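Local atomic coordinates of agmatinase (Burkholderia thailandensis, PDB entry 4DZ4), a protein that probably hydrolyses agmatine to putrescine and urea as a member of the manganese-dependent arginase family, with two manganese ions bound per subunit. Residues B[140-145]-B[242-247]; B[217-222]-B[226-231]; B[13-18]-B[30-35]; B[294-297]-B[301-304]; B[124-129]-B[150-155]. All coordinates share one frame; numbering follows the deposited sequence.

Interaction 1 lies nearest the middle of the chain and holds D246, which bridges the two manganese ions. Interaction 5 uses the other end of the same helix, 142-153, and its centre is about 15 Å from that of interaction 1. Interaction 4 touches interaction 1 directly: I247 CG1 meets T301 CG2 at 3.7 Å, and the T301 side chain is about 11 Å from a manganese ion. Along the chain, interaction 2 is nested inside the loop closed by interaction 1, with centres about 21 Å apart. Interaction 3, in the N-terminal region, lies away from the metal site, about 38 Å from interaction 2 between centres and across the middle of the chain from it.

Interaction 1: residues B[140-145]-B[242-247]; sequences YITYPL and YLTFDI. With MN (manganese (II) ion), chain P; MN (manganese (II) ion), chain Q.
Y242 and T142 bury the most surface here, with L145 closing the group from one turn further along its helix. The threonine methyl CG2 comes up obliquely to the Y242 ring, at 3.8 Å from CE1. It gets there because it lies anti to the T142 backbone N, which leaves OG1 on the other branch to turn toward T244; the two threonine hydroxyls, OG1 to OG1, are 3.4 Å apart. L145 meets the phenol end of the ring instead: its CD1 is 3.3 Å from Y242 OH, and CB is 3.8 Å from that same oxygen.

The three hydroxyls on this buried surface converge on one acid, D287 of strand 282-289. T142 OG1 and Y242 OH both hydrogen-bond to its OD2, and T244 OG1 hydrogen-bonds to its OD1. T244 OG1 also hydrogen-bonds to H139 NE2, which makes T244 a second-shell residue that probably holds H139 in position as a metal ligand. Two residues further along the strand, D246 OD2 bridges the ions, at 2.6 Å from the manganese of chain P and 2.2 Å from that of chain Q; water 1 spans the same pair.

The strand 240-246 runs between 282-289 and 158-162 in the parallel sheet, with the start of helix 142-153 laid against it and helices 114-126 and 182-188 packing on that helix segment.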
# COMPACT_ATOMS: atom_id res chain seq x y z
N TYR B 140 -11.58 24.80 1.17
CA TYR B 140 -12.41 25.79 1.87
C TYR B 140 -11.53 26.83 2.57
O TYR B 140 -11.92 28.01 2.67
CB TYR B 140 -13.33 25.12 2.89
CG TYR B 140 -14.11 26.17 3.67
CD1 TYR B 140 -15.28 26.70 3.16
CD2 TYR B 140 -13.62 26.65 4.90
CE1 TYR B 140 -15.98 27.69 3.86
CE2 TYR B 140 -14.30 27.64 5.60
CZ TYR B 140 -15.49 28.14 5.08
OH TYR B 140 -16.18 29.12 5.76
N ILE B 141 -10.35 26.42 3.04
CA ILE B 141 -9.51 27.36 3.83
C ILE B 141 -9.21 28.66 3.08
O ILE B 141 -9.00 29.72 3.70
CB ILE B 141 -8.20 26.71 4.35
CG1 ILE B 141 -7.18 26.49 3.20
CG2 ILE B 141 -8.52 25.42 5.14
CD1 ILE B 141 -5.79 26.03 3.67
N THR B 142 -9.18 28.60 1.75
CA THR B 142 -8.82 29.77 0.97
C THR B 142 -9.83 30.93 1.09
O THR B 142 -9.45 32.12 0.98
CB THR B 142 -8.59 29.38 -0.49
OG1 THR B 142 -7.62 28.33 -0.54
CG2 THR B 142 -8.07 30.60 -1.31
N TYR B 143 -11.08 30.60 1.36
CA TYR B 143 -12.10 31.63 1.54
C TYR B 143 -11.79 32.52 2.78
O TYR B 143 -11.63 33.72 2.63
CB TYR B 143 -13.50 30.99 1.57
CG TYR B 143 -14.63 31.93 1.85
CD1 TYR B 143 -14.76 33.16 1.16
CD2 TYR B 143 -15.63 31.57 2.77
CE1 TYR B 143 -15.82 34.01 1.44
CE2 TYR B 143 -16.68 32.44 3.07
CZ TYR B 143 -16.78 33.65 2.37
OH TYR B 143 -17.83 34.47 2.64
N PRO B 144 -11.67 31.93 3.99
CA PRO B 144 -11.31 32.85 5.08
C PRO B 144 -9.93 33.49 4.92
O PRO B 144 -9.71 34.63 5.37
CB PRO B 144 -11.34 31.96 6.34
CG PRO B 144 -11.44 30.53 5.82
CD PRO B 144 -12.16 30.64 4.50
N LEU B 145 -9.01 32.81 4.22
CA LEU B 145 -7.71 33.41 3.96
C LEU B 145 -7.87 34.64 3.07
O LEU B 145 -7.24 35.68 3.34
CB LEU B 145 -6.75 32.40 3.31
CG LEU B 145 -6.26 31.25 4.23
CD1 LEU B 145 -5.38 30.29 3.44
CD2 LEU B 145 -5.51 31.76 5.47
N TYR B 242 -3.53 36.67 -5.40
CA TYR B 242 -3.37 35.56 -4.46
C TYR B 242 -3.37 34.28 -5.29
O TYR B 242 -4.24 34.10 -6.13
CB TYR B 242 -4.54 35.55 -3.48
CG TYR B 242 -4.43 34.51 -2.36
CD1 TYR B 242 -4.80 33.17 -2.58
CD2 TYR B 242 -3.94 34.87 -1.11
CE1 TYR B 242 -4.70 32.23 -1.56
CE2 TYR B 242 -3.85 33.94 -0.08
CZ TYR B 242 -4.22 32.62 -0.31
OH TYR B 242 -4.14 31.68 0.70
N LEU B 243 -2.40 33.40 -5.07
CA LEU B 243 -2.29 32.18 -5.88
C LEU B 243 -2.71 31.01 -5.02
O LEU B 243 -2.14 30.80 -3.95
CB LEU B 243 -0.84 32.00 -6.34
CG LEU B 243 -0.56 30.88 -7.35
CD1 LEU B 243 0.59 31.24 -8.28
CD2 LEU B 243 -0.26 29.57 -6.61
N THR B 244 -3.69 30.24 -5.49
CA THR B 244 -4.18 29.09 -4.72
C THR B 244 -3.99 27.86 -5.58
O THR B 244 -4.49 27.80 -6.70
CB THR B 244 -5.64 29.30 -4.22
OG1 THR B 244 -6.09 28.13 -3.52
CG2 THR B 244 -6.62 29.61 -5.38
N PHE B 245 -3.22 26.92 -5.07
CA PHE B 245 -2.88 25.72 -5.84
C PHE B 245 -3.50 24.48 -5.22
O PHE B 245 -3.02 24.00 -4.19
CB PHE B 245 -1.36 25.56 -5.96
CG PHE B 245 -0.94 24.65 -7.09
CD1 PHE B 245 -1.18 23.29 -7.02
CD2 PHE B 245 -0.33 25.18 -8.25
CE1 PHE B 245 -0.84 22.42 -8.07
CE2 PHE B 245 0.05 24.33 -9.29
CZ PHE B 245 -0.21 22.95 -9.20
N ASP B 246 -4.54 23.96 -5.86
CA ASP B 246 -5.16 22.70 -5.44
C ASP B 246 -4.36 21.60 -6.15
O ASP B 246 -4.30 21.60 -7.37
CB ASP B 246 -6.65 22.73 -5.82
CG ASP B 246 -7.42 21.40 -5.47
OD1 ASP B 246 -6.78 20.36 -5.24
OD2 ASP B 246 -8.68 21.43 -5.48
N ILE B 247 -3.70 20.73 -5.40
CA ILE B 247 -2.86 19.68 -5.97
C ILE B 247 -3.60 18.79 -6.99
O ILE B 247 -2.96 18.22 -7.89
CB ILE B 247 -2.16 18.86 -4.85
CG1 ILE B 247 -0.81 18.26 -5.36
CG2 ILE B 247 -3.13 17.80 -4.26
CD1 ILE B 247 0.24 19.26 -5.81
MN MN P . -10.53 23.20 -5.18
MN MN Q . -10.04 20.49 -6.87
O HOH W 1 -11.45 21.62 -5.84

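Interaction 2: residues B[217-222]-B[226-231]; sequences AAWVHE and RATLER
This is a helix-helix contact between two neighbours in sequence, 217-223 and 225-236, at the outer end of the sheet beyond strand 213-216, and it rests on W219 lying against T228 and R231. The short segments approach to 9.3 Å between axes, with their directions 120° apart. W219 reaches across because its CG stands anti to the backbone N (chi1 -170°), and the six-membered ring leads with its rim. CZ3 is 3.4 Å from T228 OG1, and CH2 is 4.0 Å from A227 O, both of them near the indole plane. The T228 hydroxyl hydrogen-bonds back to G224 O, just before its own helix begins. V220 CG2 adds a contact at 3.8 Å from T228 OG1.

On the outer side R231, bent along its chain, brings a guanidinium face over W219 CZ2, with NH2 3.9 Å from that carbon. The two planes are 62° apart, so the groups do not stack. On the sheet side, V220 and T228 both rest on V200 of strand 198-202.

In this arginase-family alpha/beta fold the two helices, separated by G224 alone, carry the chain from the outermost strand 213-216 back to the inner strand 240-246.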
# COMPACT_ATOMS: atom_id res chain seq x y z
N ALA B 217 -7.72 22.14 -18.64
CA ALA B 217 -6.61 21.21 -18.83
C ALA B 217 -6.27 21.01 -20.32
O ALA B 217 -5.11 21.06 -20.70
CB ALA B 217 -6.91 19.87 -18.14
N ALA B 218 -7.29 20.79 -21.16
CA ALA B 218 -7.03 20.59 -22.59
C ALA B 218 -6.32 21.79 -23.21
O ALA B 218 -5.43 21.64 -24.06
CB ALA B 218 -8.32 20.34 -23.35
N TRP B 219 -6.68 22.98 -22.74
CA TRP B 219 -6.10 24.21 -23.28
C TRP B 219 -4.63 24.27 -22.93
O TRP B 219 -3.79 24.62 -23.77
CB TRP B 219 -6.88 25.42 -22.76
CG TRP B 219 -6.52 26.71 -23.44
CD1 TRP B 219 -7.23 27.36 -24.45
CD2 TRP B 219 -5.37 27.59 -23.15
NE1 TRP B 219 -6.60 28.56 -24.81
CE2 TRP B 219 -5.47 28.73 -24.07
CE3 TRP B 219 -4.29 27.52 -22.28
CZ2 TRP B 219 -4.52 29.76 -24.07
CZ3 TRP B 219 -3.36 28.56 -22.29
CH2 TRP B 219 -3.46 29.64 -23.18
N VAL B 220 -4.30 23.90 -21.70
CA VAL B 220 -2.92 23.92 -21.24
C VAL B 220 -2.11 22.89 -22.04
O VAL B 220 -1.00 23.19 -22.47
CB VAL B 220 -2.79 23.68 -19.73
CG1 VAL B 220 -1.33 23.59 -19.31
CG2 VAL B 220 -3.50 24.80 -18.99
N HIS B 221 -2.68 21.71 -22.25
CA HIS B 221 -1.99 20.67 -23.00
C HIS B 221 -1.75 21.11 -24.43
O HIS B 221 -0.69 20.84 -24.99
CB HIS B 221 -2.81 19.38 -22.99
CG HIS B 221 -2.85 18.69 -21.64
ND1 HIS B 221 -1.73 18.48 -20.90
CD2 HIS B 221 -3.90 18.14 -20.92
CE1 HIS B 221 -2.06 17.84 -19.76
NE2 HIS B 221 -3.39 17.63 -19.78
N GLU B 222 -2.74 21.76 -25.02
CA GLU B 222 -2.65 22.22 -26.41
C GLU B 222 -1.64 23.36 -26.61
O GLU B 222 -0.89 23.36 -27.58
CB GLU B 222 -4.03 22.67 -26.90
CG GLU B 222 -4.02 23.37 -28.26
CD GLU B 222 -3.67 22.44 -29.42
OE1 GLU B 222 -3.51 21.21 -29.21
OE2 GLU B 222 -3.54 22.94 -30.57
N ARG B 226 4.37 28.03 -21.49
CA ARG B 226 4.75 29.43 -21.71
C ARG B 226 3.51 30.23 -22.08
O ARG B 226 3.28 31.33 -21.57
CB ARG B 226 5.86 29.59 -22.77
N ALA B 227 2.68 29.68 -22.97
CA ALA B 227 1.45 30.34 -23.39
C ALA B 227 0.49 30.56 -22.21
O ALA B 227 -0.16 31.60 -22.09
CB ALA B 227 0.79 29.56 -24.52
N THR B 228 0.44 29.57 -21.33
CA THR B 228 -0.45 29.62 -20.16
C THR B 228 0.04 30.71 -19.22
O THR B 228 -0.73 31.56 -18.76
CB THR B 228 -0.44 28.27 -19.43
OG1 THR B 228 -0.93 27.25 -20.33
CG2 THR B 228 -1.30 28.32 -18.19
N LEU B 229 1.34 30.68 -18.96
CA LEU B 229 1.98 31.64 -18.11
C LEU B 229 1.74 33.06 -18.63
O LEU B 229 1.45 33.98 -17.87
CB LEU B 229 3.46 31.29 -18.05
CG LEU B 229 4.51 32.26 -17.59
CD1 LEU B 229 4.15 32.65 -16.16
CD2 LEU B 229 5.80 31.46 -17.65
N GLU B 230 1.86 33.24 -19.95
CA GLU B 230 1.69 34.56 -20.54
C GLU B 230 0.25 35.05 -20.48
O GLU B 230 -0.01 36.24 -20.25
CB GLU B 230 2.30 34.61 -21.95
CG GLU B 230 3.82 34.46 -21.91
CD GLU B 230 4.48 34.39 -23.28
OE1 GLU B 230 3.75 34.41 -24.30
OE2 GLU B 230 5.73 34.32 -23.35
N ARG B 231 -0.70 34.12 -20.62
CA ARG B 231 -2.11 34.46 -20.49
C ARG B 231 -2.45 34.88 -19.04
O ARG B 231 -3.18 35.85 -18.84
CB ARG B 231 -3.02 33.30 -20.97
CG ARG B 231 -4.52 33.60 -20.90
CD ARG B 231 -4.97 34.75 -21.81
NE ARG B 231 -4.78 34.42 -23.21
CZ ARG B 231 -5.64 33.70 -23.94
NH1 ARG B 231 -6.77 33.26 -23.40
NH2 ARG B 231 -5.37 33.43 -25.21

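Interaction 3: residues B[13-18]-B[30-35]; sequences GAIRRP and AGVLSF
Beside the place where A14 meets V32, the R17 guanidinium has one face covered by G13 O, over its centre and 3.6 Å above the plane. Its nitrogens bond to others: NH2 to R37 O and N39 OD1, NH1 to S24 OG. The arginine is therefore held by S24, R37 and N39 around it, and G13 O itself takes the backbone N-H of both R16 and R17.

The contact proper is small and largely apolar. A14 CB points at the other segment and wedges between V32 CG1, at 3.9 Å, and S34 OG, at 3.2 Å. That last approach is tight for a methyl against a hydroxyl, and S34 OG spends its bond on R38 O. I15 lies across V32 at about a right angle. Its CG1 sits between the backbone N and the carbonyl carbon (chi1 64°), and from there the branch carries CD1 to 3.9 Å from V32 CG2.

In the fold, this is the N-terminal region, where the short, weakly bonded helix 13-16 and the loop before strand 39-40 are laid against each other beside an outermost strand of the sheet. V32 and S34 both rest on Y40 of that strand. The contact also faces the third subunit, whose Y40 packs on I15 and V32 and whose D103 accepts from G31 N.

Water 2 bridges the two backbones, accepting from A14 N at 3.0 Å and donating to V32 O at 3.0 Å. V32 O takes a second bond from R37 NH1, and V32 N is tied to D12 OD1.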
# COMPACT_ATOMS: atom_id res chain seq x y z
N GLY B 13 18.20 22.00 12.52
CA GLY B 13 18.26 23.46 12.34
C GLY B 13 16.96 24.19 12.69
O GLY B 13 17.03 25.29 13.21
N ALA B 14 15.80 23.57 12.44
CA ALA B 14 14.50 24.17 12.71
C ALA B 14 14.32 24.60 14.18
O ALA B 14 13.52 25.51 14.48
CB ALA B 14 13.39 23.19 12.30
N ILE B 15 15.05 23.96 15.09
CA ILE B 15 14.91 24.23 16.51
C ILE B 15 16.19 24.80 17.13
O ILE B 15 16.18 25.19 18.29
CB ILE B 15 14.40 22.99 17.31
CG1 ILE B 15 15.40 21.81 17.27
CG2 ILE B 15 12.98 22.61 16.83
CD1 ILE B 15 15.14 20.68 18.29
N ARG B 16 17.28 24.83 16.35
CA ARG B 16 18.60 25.22 16.85
C ARG B 16 19.12 26.55 16.27
O ARG B 16 19.88 27.28 16.94
CB ARG B 16 19.65 24.12 16.58
CG ARG B 16 19.42 22.80 17.32
CD ARG B 16 20.43 21.76 16.85
NE ARG B 16 21.78 22.07 17.31
CZ ARG B 16 22.91 21.55 16.82
NH1 ARG B 16 22.88 20.68 15.80
NH2 ARG B 16 24.09 21.89 17.35
N ARG B 17 18.76 26.88 15.04
CA ARG B 17 19.27 28.12 14.42
C ARG B 17 18.85 29.38 15.18
O ARG B 17 17.67 29.62 15.40
CB ARG B 17 18.84 28.24 12.95
CG ARG B 17 19.77 27.56 11.96
CD ARG B 17 19.46 28.00 10.53
NE ARG B 17 18.03 27.89 10.35
CZ ARG B 17 17.40 26.81 9.92
NH1 ARG B 17 18.05 25.71 9.55
NH2 ARG B 17 16.08 26.85 9.87
N PRO B 18 19.82 30.22 15.54
CA PRO B 18 19.51 31.43 16.30
C PRO B 18 18.88 32.55 15.45
O PRO B 18 18.26 33.43 16.02
CB PRO B 18 20.89 31.89 16.80
CG PRO B 18 21.86 31.30 15.83
CD PRO B 18 21.27 29.98 15.40
N ALA B 30 16.43 12.43 8.58
CA ALA B 30 16.25 12.68 10.01
C ALA B 30 16.03 14.18 10.24
O ALA B 30 15.85 14.94 9.27
CB ALA B 30 17.46 12.17 10.80
N GLY B 31 16.07 14.60 11.49
CA GLY B 31 15.98 16.03 11.80
C GLY B 31 14.57 16.57 11.91
O GLY B 31 13.63 16.01 11.33
N VAL B 32 14.40 17.69 12.63
CA VAL B 32 13.04 18.24 12.84
C VAL B 32 12.39 18.59 11.50
O VAL B 32 13.02 19.21 10.64
CB VAL B 32 13.04 19.44 13.79
CG1 VAL B 32 11.64 20.06 13.85
CG2 VAL B 32 13.49 19.02 15.19
N LEU B 33 11.15 18.14 11.31
CA LEU B 33 10.47 18.22 10.01
C LEU B 33 9.57 19.46 9.88
O LEU B 33 8.37 19.35 9.60
CB LEU B 33 9.64 16.94 9.78
CG LEU B 33 10.41 15.60 9.79
CD1 LEU B 33 9.45 14.40 9.82
CD2 LEU B 33 11.39 15.50 8.61
N SER B 34 10.13 20.66 10.04
CA SER B 34 9.39 21.88 9.66
C SER B 34 9.49 22.05 8.14
O SER B 34 10.28 21.37 7.48
CB SER B 34 9.99 23.10 10.34
OG SER B 34 11.33 23.23 9.88
N PHE B 35 8.68 22.94 7.57
CA PHE B 35 8.72 23.08 6.13
C PHE B 35 10.07 23.61 5.65
O PHE B 35 10.49 24.68 6.05
CB PHE B 35 7.59 23.97 5.57
CG PHE B 35 7.62 24.03 4.07
CD1 PHE B 35 7.09 22.96 3.32
CD2 PHE B 35 8.26 25.08 3.42
CE1 PHE B 35 7.18 22.99 1.93
CE2 PHE B 35 8.34 25.12 2.03
CZ PHE B 35 7.81 24.07 1.28
O HOH W 2 15.46 20.77 11.36

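Interaction 4: residues B[294-297]-B[301-304]; sequences AYDQ and TAIA
D296 reaches the start of helix 300-323 with its whole carboxylate, meeting T301 and A302. From CB, which points at the helix, the chain turns so that CG stands roughly anti to the backbone N (chi1 -151°). CG itself lies 3.4 Å from T301 CB, so the threonine packs against the acid as well as bonding to it.

Three donors share OD1. T301 N comes in on its syn lone pair, at 2.9 Å from OD1. T301 OG1, at 2.7 Å from OD1, donates from well above the carboxylate plane, 62° out of it. The third is Q297 N, 2.8 Å from OD1 and also out of the plane, which ties the acid to its own neighbour in sequence. OD2 takes the next amide of the helix: A302 N is 3.0 Å from it on the syn side, with an N-H...O angle of 165°. A302 CB rests 3.6 Å from OD2.

T301 OG1 also bonds to G257 N, which links the pair to the loop carrying A255 and P256. On the acid's side, Y295 O bonds to S298 OG of the second subunit, so the loop is held at an intersubunit boundary.

A carboxylate that meets successive amides in the first turn of a helix sits at the positive, N-terminal end of the helix dipole, which would probably stabilise its negative charge.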
# COMPACT_ATOMS: atom_id res chain seq x y z
N ALA B 294 -3.20 9.85 3.19
CA ALA B 294 -3.73 8.47 3.21
C ALA B 294 -3.91 7.90 1.81
O ALA B 294 -3.92 6.70 1.65
CB ALA B 294 -5.05 8.41 3.96
N TYR B 295 -4.08 8.79 0.82
CA TYR B 295 -4.21 8.37 -0.59
C TYR B 295 -2.93 8.61 -1.38
O TYR B 295 -2.88 8.34 -2.57
CB TYR B 295 -5.36 9.11 -1.25
CG TYR B 295 -6.69 8.63 -0.68
CD1 TYR B 295 -7.29 7.48 -1.18
CD2 TYR B 295 -7.30 9.31 0.37
CE1 TYR B 295 -8.47 7.01 -0.63
CE2 TYR B 295 -8.49 8.84 0.92
CZ TYR B 295 -9.07 7.69 0.41
OH TYR B 295 -10.25 7.22 0.97
N ASP B 296 -1.89 9.13 -0.72
CA ASP B 296 -0.63 9.35 -1.43
C ASP B 296 0.13 8.03 -1.66
O ASP B 296 -0.12 7.00 -0.99
CB ASP B 296 0.26 10.34 -0.68
CG ASP B 296 1.18 11.13 -1.60
OD1 ASP B 296 1.23 10.83 -2.83
OD2 ASP B 296 1.84 12.07 -1.11
N GLN B 297 1.02 8.06 -2.63
CA GLN B 297 1.79 6.86 -2.97
C GLN B 297 3.25 7.25 -2.99
O GLN B 297 3.66 8.06 -3.84
CB GLN B 297 1.31 6.30 -4.32
CG GLN B 297 -0.22 5.99 -4.33
CD GLN B 297 -0.56 4.81 -3.41
OE1 GLN B 297 0.35 4.09 -2.94
NE2 GLN B 297 -1.86 4.59 -3.14
N THR B 301 2.64 12.92 -4.19
CA THR B 301 1.72 14.08 -4.21
C THR B 301 2.25 15.19 -3.33
O THR B 301 2.31 16.37 -3.75
CB THR B 301 0.32 13.71 -3.72
OG1 THR B 301 -0.14 12.56 -4.44
CG2 THR B 301 -0.66 14.89 -3.94
N ALA B 302 2.63 14.80 -2.12
CA ALA B 302 3.20 15.75 -1.17
C ALA B 302 4.51 16.37 -1.70
O ALA B 302 4.76 17.56 -1.44
CB ALA B 302 3.40 15.09 0.19
N ILE B 303 5.32 15.56 -2.40
CA ILE B 303 6.57 16.04 -2.99
C ILE B 303 6.24 17.12 -4.03
O ILE B 303 6.83 18.21 -4.00
CB ILE B 303 7.38 14.88 -3.60
CG1 ILE B 303 8.02 14.04 -2.47
CG2 ILE B 303 8.47 15.46 -4.52
CD1 ILE B 303 8.52 12.69 -2.93
N ALA B 304 5.27 16.84 -4.90
CA ALA B 304 4.91 17.85 -5.89
C ALA B 304 4.41 19.15 -5.20
O ALA B 304 4.78 20.25 -5.62
CB ALA B 304 3.89 17.31 -6.88

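Interaction 5: residues B[124-129]-B[150-155]; sequences TILQSD and AQKYGK
L126 O is gripped by two donors that reach it from opposite faces of the carbonyl plane: K152 NZ, at 3.1 Å from it, and D129 N, also at 3.1 Å. The D129 bond closes the type I turn from L126 to D129. The same ammonium group forms a salt bridge with D129 OD1, where NZ is 2.6 Å from the oxygen and approaches almost straight along its C-O bond. K152 is extended up to CE and bends only at its last torsion (chi4 64°), which swings NZ between the carbonyl and the carboxylate. A positive charge beside the carbonyl end of a helix would be expected to lie in a favourable field.

The lysine stem does apolar work as well, its CD 3.8 Å from L126 CB. L126 CD2 then meets the edge of the Y153 ring, 4.5 Å from CE2. Water 3 makes a further bridge, 2.8 Å from Y153 OH and donating to D129 O at 3.2 Å. Within the turn, S128 OG donates to I125 O over 2.7 Å.

The two helix ends lie side by side where helix 114-126 gives way to strand 131-136 and helix 142-153 to the chain leading into strand 158-162, with M132 of strand 131-136 beneath I125 and L126.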
# COMPACT_ATOMS: atom_id res chain seq x y z
N THR B 124 -3.67 37.82 12.33
CA THR B 124 -2.53 37.91 13.20
C THR B 124 -1.21 37.94 12.41
O THR B 124 -0.32 38.76 12.66
CB THR B 124 -2.52 36.73 14.21
OG1 THR B 124 -3.63 36.91 15.08
CG2 THR B 124 -1.25 36.74 15.05
N ILE B 125 -1.08 37.03 11.45
CA ILE B 125 0.17 36.95 10.69
C ILE B 125 0.32 38.20 9.81
O ILE B 125 1.39 38.79 9.73
CB ILE B 125 0.23 35.65 9.86
CG1 ILE B 125 0.34 34.46 10.83
CG2 ILE B 125 1.40 35.70 8.87
CD1 ILE B 125 -0.09 33.14 10.19
N LEU B 126 -0.79 38.64 9.22
CA LEU B 126 -0.73 39.78 8.30
C LEU B 126 -0.39 41.11 9.00
O LEU B 126 0.10 42.02 8.34
CB LEU B 126 -2.00 39.89 7.46
CG LEU B 126 -2.20 38.73 6.50
CD1 LEU B 126 -3.57 38.85 5.84
CD2 LEU B 126 -1.11 38.70 5.47
N GLN B 127 -0.59 41.19 10.32
CA GLN B 127 -0.22 42.38 11.08
C GLN B 127 1.30 42.59 11.05
O GLN B 127 1.78 43.72 11.21
CB GLN B 127 -0.79 42.34 12.52
N SER B 128 2.05 41.51 10.78
CA SER B 128 3.52 41.58 10.72
C SER B 128 4.07 42.06 9.40
O SER B 128 5.29 42.28 9.29
CB SER B 128 4.15 40.20 11.02
OG SER B 128 4.02 39.35 9.89
N ASP B 129 3.22 42.21 8.39
CA ASP B 129 3.72 42.42 7.02
C ASP B 129 4.49 41.24 6.35
O ASP B 129 4.94 41.38 5.22
CB ASP B 129 4.56 43.69 6.90
CG ASP B 129 3.80 44.94 7.31
OD1 ASP B 129 2.55 44.94 7.24
OD2 ASP B 129 4.47 45.91 7.72
N ALA B 150 -7.98 40.46 1.90
CA ALA B 150 -8.68 41.66 1.43
C ALA B 150 -8.69 42.77 2.48
O ALA B 150 -8.68 43.94 2.12
CB ALA B 150 -10.11 41.33 1.00
N GLN B 151 -8.70 42.41 3.78
CA GLN B 151 -8.60 43.42 4.85
C GLN B 151 -7.30 44.22 4.71
O GLN B 151 -7.28 45.43 4.88
CB GLN B 151 -8.65 42.81 6.26
CG GLN B 151 -10.01 42.30 6.74
CD GLN B 151 -9.94 41.49 8.06
OE1 GLN B 151 -8.88 41.34 8.68
NE2 GLN B 151 -11.09 40.97 8.49
N LYS B 152 -6.20 43.53 4.41
CA LYS B 152 -4.89 44.16 4.35
C LYS B 152 -4.61 44.82 3.01
O LYS B 152 -4.13 45.93 2.99
CB LYS B 152 -3.79 43.14 4.63
CG LYS B 152 -2.40 43.75 4.66
CD LYS B 152 -1.36 42.74 5.10
CE LYS B 152 0.03 43.36 5.26
NZ LYS B 152 0.13 44.40 6.33
N TYR B 153 -4.93 44.12 1.92
CA TYR B 153 -4.52 44.48 0.57
C TYR B 153 -5.62 45.13 -0.26
O TYR B 153 -5.37 45.56 -1.40
CB TYR B 153 -3.98 43.26 -0.17
CG TYR B 153 -2.68 42.76 0.37
CD1 TYR B 153 -1.48 43.41 0.03
CD2 TYR B 153 -2.62 41.65 1.23
CE1 TYR B 153 -0.27 42.98 0.53
CE2 TYR B 153 -1.40 41.20 1.74
CZ TYR B 153 -0.23 41.88 1.38
OH TYR B 153 1.01 41.49 1.85
N GLY B 154 -6.82 45.22 0.31
CA GLY B 154 -7.97 45.80 -0.38
C GLY B 154 -8.70 44.76 -1.21
O GLY B 154 -8.26 43.61 -1.36
N LYS B 155 -9.84 45.17 -1.74
CA LYS B 155 -10.60 44.30 -2.63
C LYS B 155 -11.12 45.09 -3.82
O LYS B 155 -11.27 46.30 -3.72
CB LYS B 155 -11.73 43.59 -1.87
CG LYS B 155 -12.74 44.49 -1.18
CD LYS B 155 -13.83 43.61 -0.59
CE LYS B 155 -14.45 44.24 0.63
NZ LYS B 155 -15.27 45.41 0.25
O HOH W 3 3.03 42.85 3.17